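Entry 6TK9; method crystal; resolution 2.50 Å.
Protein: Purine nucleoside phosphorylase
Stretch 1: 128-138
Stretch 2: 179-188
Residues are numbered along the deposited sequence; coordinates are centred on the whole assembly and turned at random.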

# COMPACT_ATOMS: atom_id res chain seq x y z
N HIS A 128 -0.75 12.53 20.53
CA HIS A 128 -0.51 12.85 19.10
C HIS A 128 1.00 12.87 18.87
O HIS A 128 1.69 13.62 19.58
N LEU A 129 1.48 12.08 17.90
CA LEU A 129 2.89 12.11 17.43
C LEU A 129 3.01 12.91 16.14
O LEU A 129 4.05 13.49 15.93
N ASP A 130 1.97 12.89 15.29
CA ASP A 130 1.95 13.62 13.99
C ASP A 130 0.51 13.72 13.48
O ASP A 130 -0.40 13.13 14.10
N TYR A 131 0.31 14.44 12.38
CA TYR A 131 -1.05 14.71 11.83
C TYR A 131 -1.03 14.52 10.31
O TYR A 131 0.03 14.64 9.61
N ILE A 132 -2.21 14.24 9.79
CA ILE A 132 -2.49 14.18 8.33
C ILE A 132 -3.66 15.12 8.09
O ILE A 132 -4.66 14.98 8.84
N ASN A 133 -3.56 16.00 7.09
CA ASN A 133 -4.67 16.90 6.70
C ASN A 133 -5.37 16.30 5.49
O ASN A 133 -4.79 16.39 4.41
N PHE A 134 -6.56 15.70 5.67
CA PHE A 134 -7.43 15.16 4.59
C PHE A 134 -8.70 16.00 4.46
O PHE A 134 -9.69 15.49 3.92
N ALA A 135 -8.68 17.25 4.92
CA ALA A 135 -9.84 18.18 4.92
C ALA A 135 -9.79 19.16 3.73
O ALA A 135 -10.83 19.74 3.41
N GLY A 136 -8.62 19.35 3.12
CA GLY A 136 -8.46 20.19 1.91
C GLY A 136 -8.54 21.67 2.23
O GLY A 136 -8.88 22.46 1.34
N ALA A 137 -8.19 22.05 3.45
CA ALA A 137 -8.21 23.46 3.93
C ALA A 137 -7.01 23.71 4.85
O ALA A 137 -6.54 22.78 5.53
N ASN A 138 -6.50 24.94 4.83
CA ASN A 138 -5.28 25.32 5.57
C ASN A 138 -5.50 26.71 6.12
O ASN A 138 -5.81 27.65 5.40
N PHE A 179 -1.63 5.13 24.56
CA PHE A 179 -1.60 4.93 23.09
C PHE A 179 -0.99 6.17 22.45
O PHE A 179 -1.09 7.28 23.01
N GLU A 180 -0.36 5.96 21.30
CA GLU A 180 0.39 6.98 20.54
C GLU A 180 0.00 6.84 19.07
O GLU A 180 -0.33 5.72 18.67
N GLY A 181 -0.00 7.93 18.29
CA GLY A 181 -0.13 7.81 16.84
C GLY A 181 -0.42 9.10 16.11
O GLY A 181 -0.25 10.21 16.70
N VAL A 182 -0.83 8.93 14.86
CA VAL A 182 -1.05 9.99 13.84
C VAL A 182 -2.52 10.33 13.84
O VAL A 182 -3.32 9.37 13.67
N TYR A 183 -2.83 11.62 13.97
CA TYR A 183 -4.23 12.16 13.94
C TYR A 183 -4.57 12.62 12.53
O TYR A 183 -3.87 13.50 12.03
N ALA A 184 -5.64 12.08 11.93
CA ALA A 184 -6.19 12.50 10.62
C ALA A 184 -7.41 13.41 10.82
O ALA A 184 -8.45 12.97 11.42
N TRP A 185 -7.30 14.63 10.31
CA TRP A 185 -8.39 15.63 10.17
C TRP A 185 -9.30 15.25 9.00
O TRP A 185 -8.92 15.48 7.87
N PHE A 186 -10.45 14.65 9.29
CA PHE A 186 -11.54 14.34 8.34
C PHE A 186 -12.55 15.48 8.44
O PHE A 186 -12.88 15.84 9.57
N MET A 187 -13.00 16.05 7.32
CA MET A 187 -13.71 17.35 7.34
C MET A 187 -15.06 17.19 8.04
O MET A 187 -15.47 18.13 8.74
N GLY A 188 -15.73 16.06 7.87
CA GLY A 188 -17.08 15.84 8.41
C GLY A 188 -18.07 16.82 7.80
O GLY A 188 -17.78 17.43 6.77

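What frame holds the side chains in place? The two strands run parallel, their directions 23° apart, and a ladder of backbone hydrogen bonds sets the register. Leu129 N donates to Gly181 O at 2.8 Å, Tyr183 N to Asp130 O at 2.9 Å, Ile132 N to Tyr183 O at 2.9 Å and Trp185 N to Ile132 O at 3.0 Å. A longer bond, Phe134 N to Trp185 O at 3.2 Å, continues the ladder past Asn133. With neighbouring strands side by side, most side chains stand on one sheet face or the other and meet flank to flank; together the two stretches bury 815 Å².

How do the aromatic side chains fit on the face that carries His128, Tyr131, Tyr183 and Trp185? Gly181 brings no side chain to this face, and its backbone angles would jam a CB against the carbonyl oxygen of Glu180. His128, chi1 m, reaches along the sheet to Tyr183, whose chi1 is t. The two rings lie at 23° to each other with centroids 4.8 Å apart, but they are slid so far that they barely overlap. With the rings offset, Tyr183 CB sits over one face of the imidazole, 3.9 Å from the centroid of the His128 ring, while His128 CE1 comes within 3.4 Å of Tyr183 CD2. Both His128 ring nitrogens and the Tyr183 hydroxyl find hydrogen bonds elsewhere in the structure.

What fills the space around the indole? Trp185, chi1 t and chi2 20°, gives the largest covered area of any residue here, and its ring reaches towards the loop that follows the first strand. Ala135 points its CB toward the second stretch, and that methyl presses over one face of the ring, 3.5 Å from the centroid of the Trp185 six-membered ring. The methyl is the part of Ala135 that meets the ring, with Ala135 CB 3.4 Å from Trp185 CE2. Farther along, Ala137 CB lies 4.2 Å from Trp185 CH2, and the carbonyl Ala137 O is 3.3 Å from Trp185 CZ3. Ala135 CB also touches Met187 CB at 4.2 Å.

What packs on the face of Ile132, Val182 and Ala184? Ile132, chi1 m and chi2 t, brings CG1 to 3.9 Å from CG1 of Val182, chi1 t, and Ile132 CB lies 4.4 Å from Ala184 CB. The bulkier isoleucine thus spans a branched neighbour and a single methyl. Asp130 starts on the same face but leads its carboxylate away from the other strand; its OD1 accepts a weak bond from Tyr131 N at 3.1 Å.

How are the two ends closed? At the start, Leu129, chi1 m and chi2 t, points toward the second stretch and sets CD1 3.7 Å from Glu180 CB. At the far end, Phe134 and Phe186, both chi1 t, meet loosely, with Phe134 CD2 4.4 Å from Phe186 CD1. A water links the backbones here, donating to Phe134 O at 2.6 Å and accepting from Met187 N at 2.9 Å.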

# COMPACT_ATOMS: atom_id res chain seq x y z
CB HIS A 128 -1.14 14.19 18.74
CG HIS A 128 -2.63 14.20 18.72
ND1 HIS A 128 -3.34 15.16 18.04
CD2 HIS A 128 -3.54 13.38 19.30
CE1 HIS A 128 -4.63 14.93 18.20
NE2 HIS A 128 -4.79 13.84 18.96
CB LEU A 129 3.36 10.68 17.21
CG LEU A 129 3.45 9.87 18.49
CD1 LEU A 129 4.04 8.49 18.22
CD2 LEU A 129 4.27 10.61 19.53
CB ASP A 130 2.83 12.91 12.97
CG ASP A 130 3.51 13.82 11.97
OD1 ASP A 130 3.33 15.04 12.10
OD2 ASP A 130 4.19 13.29 11.06
CB TYR A 131 -1.53 16.12 12.22
CG TYR A 131 -0.87 17.24 11.46
CD1 TYR A 131 -1.23 17.53 10.15
CD2 TYR A 131 0.17 17.96 12.01
CE1 TYR A 131 -0.57 18.49 9.41
CE2 TYR A 131 0.81 18.96 11.29
CZ TYR A 131 0.45 19.22 9.98
OH TYR A 131 1.09 20.19 9.26
CB ILE A 132 -2.82 12.74 7.91
CG1 ILE A 132 -1.56 11.87 7.77
CG2 ILE A 132 -3.64 12.76 6.62
CD1 ILE A 132 -1.86 10.38 7.58
CB ASN A 133 -4.19 18.33 6.44
CG ASN A 133 -5.28 19.29 6.04
OD1 ASN A 133 -5.02 20.47 5.89
ND2 ASN A 133 -6.50 18.81 5.90
CB PHE A 134 -7.81 13.70 4.88
CG PHE A 134 -8.29 12.92 3.69
CD1 PHE A 134 -7.42 12.58 2.66
CD2 PHE A 134 -9.62 12.55 3.57
CE1 PHE A 134 -7.86 11.85 1.57
CE2 PHE A 134 -10.07 11.83 2.48
CZ PHE A 134 -9.19 11.47 1.49
CB ALA A 135 -9.88 18.91 6.24
CB ALA A 137 -9.53 23.74 4.63
CB ASN A 138 -4.04 25.18 4.71
CG ASN A 138 -2.78 25.34 5.54
OD1 ASN A 138 -2.60 26.36 6.21
ND2 ASN A 138 -1.94 24.32 5.54
CB PHE A 179 -2.99 4.70 22.50
CG PHE A 179 -3.66 3.46 23.01
CD1 PHE A 179 -3.13 2.21 22.74
CD2 PHE A 179 -4.78 3.56 23.83
CE1 PHE A 179 -3.75 1.07 23.23
CE2 PHE A 179 -5.39 2.42 24.33
CZ PHE A 179 -4.87 1.18 24.03
CB GLU A 180 1.89 6.79 20.77
CG GLU A 180 2.30 6.77 22.24
CD GLU A 180 3.80 6.74 22.44
OE1 GLU A 180 4.53 6.54 21.44
OE2 GLU A 180 4.25 6.90 23.59
CB VAL A 182 -0.60 9.52 12.45
CG1 VAL A 182 -0.82 10.59 11.39
CG2 VAL A 182 0.84 9.04 12.48
CB TYR A 183 -4.40 13.32 14.94
CG TYR A 183 -5.79 13.90 15.02
CD1 TYR A 183 -6.18 14.92 14.18
CD2 TYR A 183 -6.70 13.47 15.97
CE1 TYR A 183 -7.43 15.50 14.28
CE2 TYR A 183 -7.97 14.03 16.07
CZ TYR A 183 -8.34 15.05 15.22
OH TYR A 183 -9.60 15.61 15.28
CB ALA A 184 -6.57 11.28 9.80
CB TRP A 185 -7.80 17.04 9.97
CG TRP A 185 -8.79 18.15 9.82
CD1 TRP A 185 -10.10 18.14 10.20
CD2 TRP A 185 -8.53 19.47 9.33
NE1 TRP A 185 -10.68 19.35 9.94
CE2 TRP A 185 -9.74 20.18 9.40
CE3 TRP A 185 -7.40 20.10 8.81
CZ2 TRP A 185 -9.87 21.49 8.96
CZ3 TRP A 185 -7.52 21.39 8.36
CH2 TRP A 185 -8.73 22.08 8.45
CB PHE A 186 -12.19 13.00 8.69
CG PHE A 186 -13.26 12.54 7.73
CD1 PHE A 186 -12.92 12.02 6.49
CD2 PHE A 186 -14.59 12.60 8.08
CE1 PHE A 186 -13.90 11.58 5.61
CE2 PHE A 186 -15.57 12.17 7.20
CZ PHE A 186 -15.22 11.64 5.97
CB MET A 187 -13.92 17.92 5.94
CG MET A 187 -14.86 17.12 5.08
SD MET A 187 -14.90 17.84 3.45
CE MET A 187 -15.61 19.44 3.81
O HOH W 1 -12.13 15.21 4.73